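Local coordinates for glycosyl hydrolase, family 8 (Clostridium perfringens, PDB 3REN), which probably hydrolyses alpha-glucans such as starch as an alpha-amylase with an (alpha/alpha)6-barrel fold, at residues 143-156 and 188-200. Residues are numbered along the deposited sequence; the frame is centred on the assembly and turned at random.
Sequences ANSLLKHAEENETL and KWEGIYEKSNSII. With EDO (1,2-ethanediol), chain K.
Leu147 lies across the indole of Trp189: its CD2 sits 4.0 Å from the centroid of the six-membered ring, 21° off the normal, a CH-pi contact. Leu147 CG comes to 3.4 Å from Trp189 CZ2. At the ring's rim, near its plane, the carbonyl O of Ala143 and CD1 of Leu156 close in. Ile192, with CG1 beside its backbone N (chi1 -57°), carries CD1 into the angle between helix and hairpin, where it meets Leu147 CD2 and Glu151 CG. Ile192 CD1 also lies 3.6 Å from Glu154 O. Leu182 and Ser183 of helix 176-185 also touch Trp189, so this half of the contact is densely filled.

Toward solvent the fit is looser. A water at the indole edge accepts a hydrogen bond from Trp189 NE1 and donates one to Asn144 OD1. Asn144 OD1 also accepts from Lys188 NZ at 2.9 Å, well above the amide plane, at the end of an extended lysine chain. The Glu154 side chain reaches over Gly191, Glu154 OE1 lying 3.2 Å from Gly191 CA, and a water donates to Gly191 O and, weakly, to Glu154 OE2. Lys195 lays CE 3.3 Å from Thr155 OG1, then turns its amine away to Gln221. Between the turn and helix 188-200 another water accepts from Leu156 N and donates to Glu154 O and Ser196 OG. Glu151 OE2 accepts from Glu154 N at 2.7 Å, bracing the type I' turn of Glu152 to Thr155. The arrangement is a beta-hairpin following helix 133-150 and packed on helix 188-201, two helices of an (alpha/alpha)6 barrel.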
loop_
_atom_site.group_PDB
_atom_site.type_symbol
_atom_site.label_atom_id
_atom_site.label_comp_id
_atom_site.label_asym_id
_atom_site.label_seq_id
_atom_site.Cartn_x
_atom_site.Cartn_y
_atom_site.Cartn_z
ATOM N N ALA A 143 16.520 2.375 -6.951
ATOM C CA ALA A 143 16.778 0.957 -6.725
ATOM C C ALA A 143 18.230 0.744 -6.326
ATOM O O ALA A 143 18.491 -0.004 -5.382
ATOM C CB ALA A 143 16.467 0.158 -7.954
ATOM N N ASN A 144 19.163 1.408 -7.035
ATOM C CA ASN A 144 20.600 1.292 -6.727
ATOM C C ASN A 144 20.913 1.812 -5.322
ATOM O O ASN A 144 21.754 1.236 -4.600
ATOM C CB ASN A 144 21.478 1.994 -7.797
ATOM C CG ASN A 144 21.566 1.197 -9.121
ATOM O OD1 ASN A 144 21.401 -0.004 -9.147
ATOM N ND2 ASN A 144 21.865 1.888 -10.215
ATOM N N SER A 145 20.240 2.889 -4.933
ATOM C CA SER A 145 20.338 3.416 -3.568
ATOM C C SER A 145 19.784 2.467 -2.507
ATOM O O SER A 145 20.303 2.409 -1.392
ATOM C CB SER A 145 19.618 4.756 -3.468
ATOM O OG SER A 145 20.237 5.684 -4.321
ATOM N N LEU A 146 18.719 1.742 -2.835
ATOM C CA LEU A 146 18.203 0.700 -1.925
ATOM C C LEU A 146 19.247 -0.381 -1.743
ATOM O O LEU A 146 19.479 -0.821 -0.615
ATOM C CB LEU A 146 16.936 0.038 -2.449
ATOM C CG LEU A 146 15.575 0.593 -2.085
ATOM C CD1 LEU A 146 14.519 -0.228 -2.826
ATOM C CD2 LEU A 146 15.360 0.624 -0.567
ATOM N N LEU A 147 19.877 -0.802 -2.841
ATOM C CA LEU A 147 20.915 -1.861 -2.780
ATOM C C LEU A 147 22.146 -1.439 -1.976
ATOM O O LEU A 147 22.711 -2.241 -1.220
ATOM C CB LEU A 147 21.359 -2.298 -4.170
ATOM C CG LEU A 147 20.324 -3.148 -4.896
ATOM C CD1 LEU A 147 20.798 -3.397 -6.295
ATOM C CD2 LEU A 147 20.029 -4.470 -4.184
ATOM N N LYS A 148 22.561 -0.203 -2.194
ATOM C CA LYS A 148 23.664 0.399 -1.477
ATOM C C LYS A 148 23.400 0.645 0.008
ATOM O O LYS A 148 24.317 0.553 0.823
ATOM C CB LYS A 148 24.081 1.709 -2.152
ATOM C CG LYS A 148 25.234 2.422 -1.466
ATOM N N HIS A 149 22.166 1.015 0.354
ATOM C CA HIS A 149 21.914 1.534 1.686
ATOM C C HIS A 149 21.020 0.680 2.566
ATOM O O HIS A 149 20.996 0.873 3.791
ATOM C CB HIS A 149 21.324 2.938 1.621
ATOM C CG HIS A 149 22.239 3.946 1.008
ATOM N ND1 HIS A 149 23.482 4.235 1.527
ATOM C CD2 HIS A 149 22.106 4.714 -0.098
ATOM C CE1 HIS A 149 24.067 5.158 0.778
ATOM N NE2 HIS A 149 23.251 5.462 -0.214
ATOM N N ALA A 150 20.282 -0.246 1.970
ATOM C CA ALA A 150 19.303 -1.001 2.746
ATOM C C ALA A 150 19.507 -2.505 2.691
ATOM O O ALA A 150 18.725 -3.234 3.300
ATOM C CB ALA A 150 17.906 -0.684 2.288
ATOM N N GLU A 151 20.521 -2.967 1.951
ATOM C CA GLU A 151 20.660 -4.397 1.679
ATOM C C GLU A 151 21.699 -5.059 2.594
ATOM O O GLU A 151 22.756 -4.505 2.855
ATOM C CB GLU A 151 20.966 -4.655 0.201
ATOM C CG GLU A 151 21.073 -6.161 -0.206
ATOM C CD GLU A 151 22.498 -6.707 -0.132
ATOM O OE1 GLU A 151 23.442 -5.905 0.049
ATOM O OE2 GLU A 151 22.695 -7.941 -0.217
ATOM N N GLU A 152 21.365 -6.219 3.105
ATOM C CA GLU A 152 22.239 -6.999 3.930
ATOM C C GLU A 152 21.957 -8.475 3.594
ATOM O O GLU A 152 20.894 -8.932 3.857
ATOM C CB GLU A 152 21.963 -6.602 5.389
ATOM O OE1 GLU A 152 24.440 -5.492 6.567
ATOM O OE2 GLU A 152 24.994 -7.424 7.332
ATOM N N ASN A 153 22.920 -9.174 3.011
ATOM C CA ASN A 153 22.796 -10.594 2.617
ATOM C C ASN A 153 21.513 -10.883 1.848
ATOM O O ASN A 153 20.697 -11.770 2.196
ATOM C CB ASN A 153 22.968 -11.527 3.815
ATOM C CG ASN A 153 24.328 -11.362 4.482
ATOM O OD1 ASN A 153 24.401 -11.042 5.675
ATOM N ND2 ASN A 153 25.423 -11.566 3.710
ATOM N N GLU A 154 21.352 -10.102 0.780
ATOM C CA GLU A 154 20.182 -10.156 -0.078
ATOM C C GLU A 154 18.830 -9.843 0.583
ATOM O O GLU A 154 17.803 -10.027 -0.050
ATOM C CB GLU A 154 20.147 -11.476 -0.842
ATOM C CG GLU A 154 21.245 -11.566 -1.886
ATOM C CD GLU A 154 21.359 -12.952 -2.479
ATOM O OE1 GLU A 154 21.368 -13.071 -3.729
ATOM O OE2 GLU A 154 21.427 -13.924 -1.683
ATOM N N THR A 155 18.839 -9.391 1.837
ATOM C CA THR A 155 17.621 -8.956 2.544
ATOM C C THR A 155 17.584 -7.406 2.616
ATOM O O THR A 155 18.563 -6.790 3.030
ATOM C CB THR A 155 17.621 -9.471 4.002
ATOM O OG1 THR A 155 17.650 -10.896 4.005
ATOM C CG2 THR A 155 16.389 -8.997 4.803
ATOM N N LEU A 156 16.463 -6.805 2.226
ATOM C CA LEU A 156 16.212 -5.377 2.435
ATOM C C LEU A 156 15.599 -5.123 3.819
ATOM O O LEU A 156 14.563 -5.705 4.181
ATOM C CB LEU A 156 15.261 -4.813 1.345
ATOM C CG LEU A 156 15.623 -4.956 -0.130
ATOM C CD1 LEU A 156 14.692 -4.096 -1.016
ATOM C CD2 LEU A 156 17.076 -4.503 -0.306
ATOM N N LYS A 188 21.097 -8.634 -10.906
ATOM C CA LYS A 188 21.393 -8.565 -9.451
ATOM C C LYS A 188 20.114 -8.628 -8.599
ATOM O O LYS A 188 20.160 -9.035 -7.445
ATOM C CB LYS A 188 22.217 -7.339 -9.050
ATOM C CG LYS A 188 21.648 -5.993 -9.472
ATOM C CD LYS A 188 22.687 -4.868 -9.285
ATOM C CE LYS A 188 22.204 -3.628 -10.039
ATOM N NZ LYS A 188 22.937 -2.379 -9.691
ATOM N N TRP A 189 18.979 -8.229 -9.175
ATOM C CA TRP A 189 17.714 -8.244 -8.424
ATOM C C TRP A 189 17.056 -9.614 -8.280
ATOM O O TRP A 189 16.118 -9.755 -7.483
ATOM C CB TRP A 189 16.730 -7.209 -8.950
ATOM C CG TRP A 189 17.091 -5.827 -8.470
ATOM C CD1 TRP A 189 17.879 -4.916 -9.116
ATOM C CD2 TRP A 189 16.712 -5.232 -7.232
ATOM N NE1 TRP A 189 17.998 -3.776 -8.346
ATOM C CE2 TRP A 189 17.284 -3.942 -7.193
ATOM C CE3 TRP A 189 15.903 -5.656 -6.151
ATOM C CZ2 TRP A 189 17.109 -3.065 -6.099
ATOM C CZ3 TRP A 189 15.728 -4.782 -5.072
ATOM C CH2 TRP A 189 16.327 -3.502 -5.057
ATOM N N GLU A 190 17.546 -10.615 -9.033
ATOM C CA GLU A 190 17.055 -12.011 -8.924
ATOM C C GLU A 190 17.353 -12.611 -7.574
ATOM O O GLU A 190 16.500 -13.298 -6.978
ATOM C CB GLU A 190 17.652 -12.910 -10.014
ATOM C CG GLU A 190 17.156 -12.539 -11.405
ATOM C CD GLU A 190 17.716 -13.428 -12.511
ATOM O OE1 GLU A 190 18.591 -14.307 -12.234
ATOM O OE2 GLU A 190 17.249 -13.238 -13.665
ATOM N N GLY A 191 18.573 -12.363 -7.094
ATOM C CA GLY A 191 18.966 -12.817 -5.776
ATOM C C GLY A 191 18.116 -12.173 -4.689
ATOM O O GLY A 191 17.772 -12.821 -3.695
ATOM N N ILE A 192 17.790 -10.893 -4.863
ATOM C CA ILE A 192 16.963 -10.185 -3.877
ATOM C C ILE A 192 15.553 -10.764 -3.877
ATOM O O ILE A 192 15.007 -11.032 -2.802
ATOM C CB ILE A 192 16.883 -8.641 -4.139
ATOM C CG1 ILE A 192 18.288 -8.012 -4.156
ATOM C CG2 ILE A 192 16.087 -7.986 -3.071
ATOM C CD1 ILE A 192 18.899 -7.883 -2.786
ATOM N N TYR A 193 14.971 -10.933 -5.082
ATOM C CA TYR A 193 13.675 -11.587 -5.249
ATOM C C TYR A 193 13.634 -12.966 -4.592
ATOM O O TYR A 193 12.664 -13.283 -3.882
ATOM C CB TYR A 193 13.271 -11.727 -6.740
ATOM C CG TYR A 193 11.880 -12.339 -6.934
ATOM C CD1 TYR A 193 11.673 -13.720 -6.849
ATOM C CD2 TYR A 193 10.770 -11.526 -7.198
ATOM C CE1 TYR A 193 10.430 -14.261 -7.023
ATOM C CE2 TYR A 193 9.517 -12.063 -7.376
ATOM C CZ TYR A 193 9.352 -13.425 -7.292
ATOM O OH TYR A 193 8.105 -13.959 -7.491
ATOM N N GLU A 194 14.659 -13.783 -4.843
ATOM C CA GLU A 194 14.735 -15.161 -4.304
ATOM C C GLU A 194 14.810 -15.177 -2.767
ATOM O O GLU A 194 14.125 -15.973 -2.121
ATOM C CB GLU A 194 15.916 -15.958 -4.877
ATOM C CG GLU A 194 15.890 -16.196 -6.396
ATOM C CD GLU A 194 14.752 -17.126 -6.875
ATOM O OE1 GLU A 194 14.568 -18.229 -6.295
ATOM O OE2 GLU A 194 14.050 -16.768 -7.856
ATOM N N LYS A 195 15.632 -14.299 -2.189
ATOM C CA LYS A 195 15.701 -14.194 -0.730
ATOM C C LYS A 195 14.391 -13.691 -0.095
ATOM O O LYS A 195 13.885 -14.296 0.862
ATOM C CB LYS A 195 16.896 -13.358 -0.286
ATOM C CG LYS A 195 17.003 -13.131 1.247
ATOM C CD LYS A 195 17.267 -14.442 2.031
ATOM C CE LYS A 195 17.605 -14.152 3.493
ATOM N NZ LYS A 195 17.490 -15.358 4.374
ATOM N N SER A 196 13.857 -12.597 -0.633
ATOM C CA SER A 196 12.545 -12.056 -0.257
ATOM C C SER A 196 11.438 -13.114 -0.294
ATOM O O SER A 196 10.694 -13.297 0.690
ATOM C CB SER A 196 12.182 -10.892 -1.196
ATOM O OG SER A 196 13.153 -9.863 -1.053
ATOM N N ASN A 197 11.351 -13.830 -1.409
ATOM C CA ASN A 197 10.329 -14.826 -1.553
ATOM C C ASN A 197 10.514 -15.965 -0.517
ATOM O O ASN A 197 9.533 -16.480 0.054
ATOM C CB ASN A 197 10.297 -15.376 -2.984
ATOM C CG ASN A 197 9.052 -16.199 -3.246
ATOM O OD1 ASN A 197 7.917 -15.755 -2.960
ATOM N ND2 ASN A 197 9.247 -17.422 -3.759
ATOM N N SER A 198 11.775 -16.301 -0.251
ATOM C CA SER A 198 12.100 -17.323 0.752
ATOM C C SER A 198 11.680 -16.872 2.147
ATOM O O SER A 198 11.148 -17.659 2.904
ATOM C CB SER A 198 13.577 -17.711 0.685
ATOM O OG SER A 198 13.981 -18.367 1.873
ATOM N N ILE A 199 11.880 -15.594 2.463
ATOM C CA ILE A 199 11.411 -15.014 3.721
ATOM C C ILE A 199 9.878 -15.154 3.838
ATOM O O ILE A 199 9.363 -15.604 4.870
ATOM C CB ILE A 199 11.869 -13.535 3.874
ATOM C CG1 ILE A 199 13.389 -13.452 3.973
ATOM C CG2 ILE A 199 11.288 -12.898 5.080
ATOM C CD1 ILE A 199 13.979 -12.001 3.985
ATOM N N ILE A 200 9.151 -14.791 2.775
ATOM C CA ILE A 200 7.697 -14.920 2.752
ATOM C C ILE A 200 7.308 -16.376 2.954
ATOM O O ILE A 200 6.519 -16.719 3.850
ATOM C CB ILE A 200 7.080 -14.440 1.395
ATOM C CG1 ILE A 200 7.400 -12.973 1.121
ATOM C CG2 ILE A 200 5.577 -14.691 1.373
ATOM C CD1 ILE A 200 7.174 -12.091 2.282
HETATM C C1 EDO K . 14.914 -16.820 5.197
HETATM O O1 EDO K . 14.792 -17.160 3.815
HETATM C C2 EDO K . 13.748 -17.395 5.989
HETATM O O2 EDO K . 14.157 -18.694 6.407
HETATM O O HOH W 1 19.202 -1.555 -9.741
HETATM O O HOH W 2 15.078 -8.941 0.746
HETATM O O HOH W 3 18.964 -15.023 -2.809
#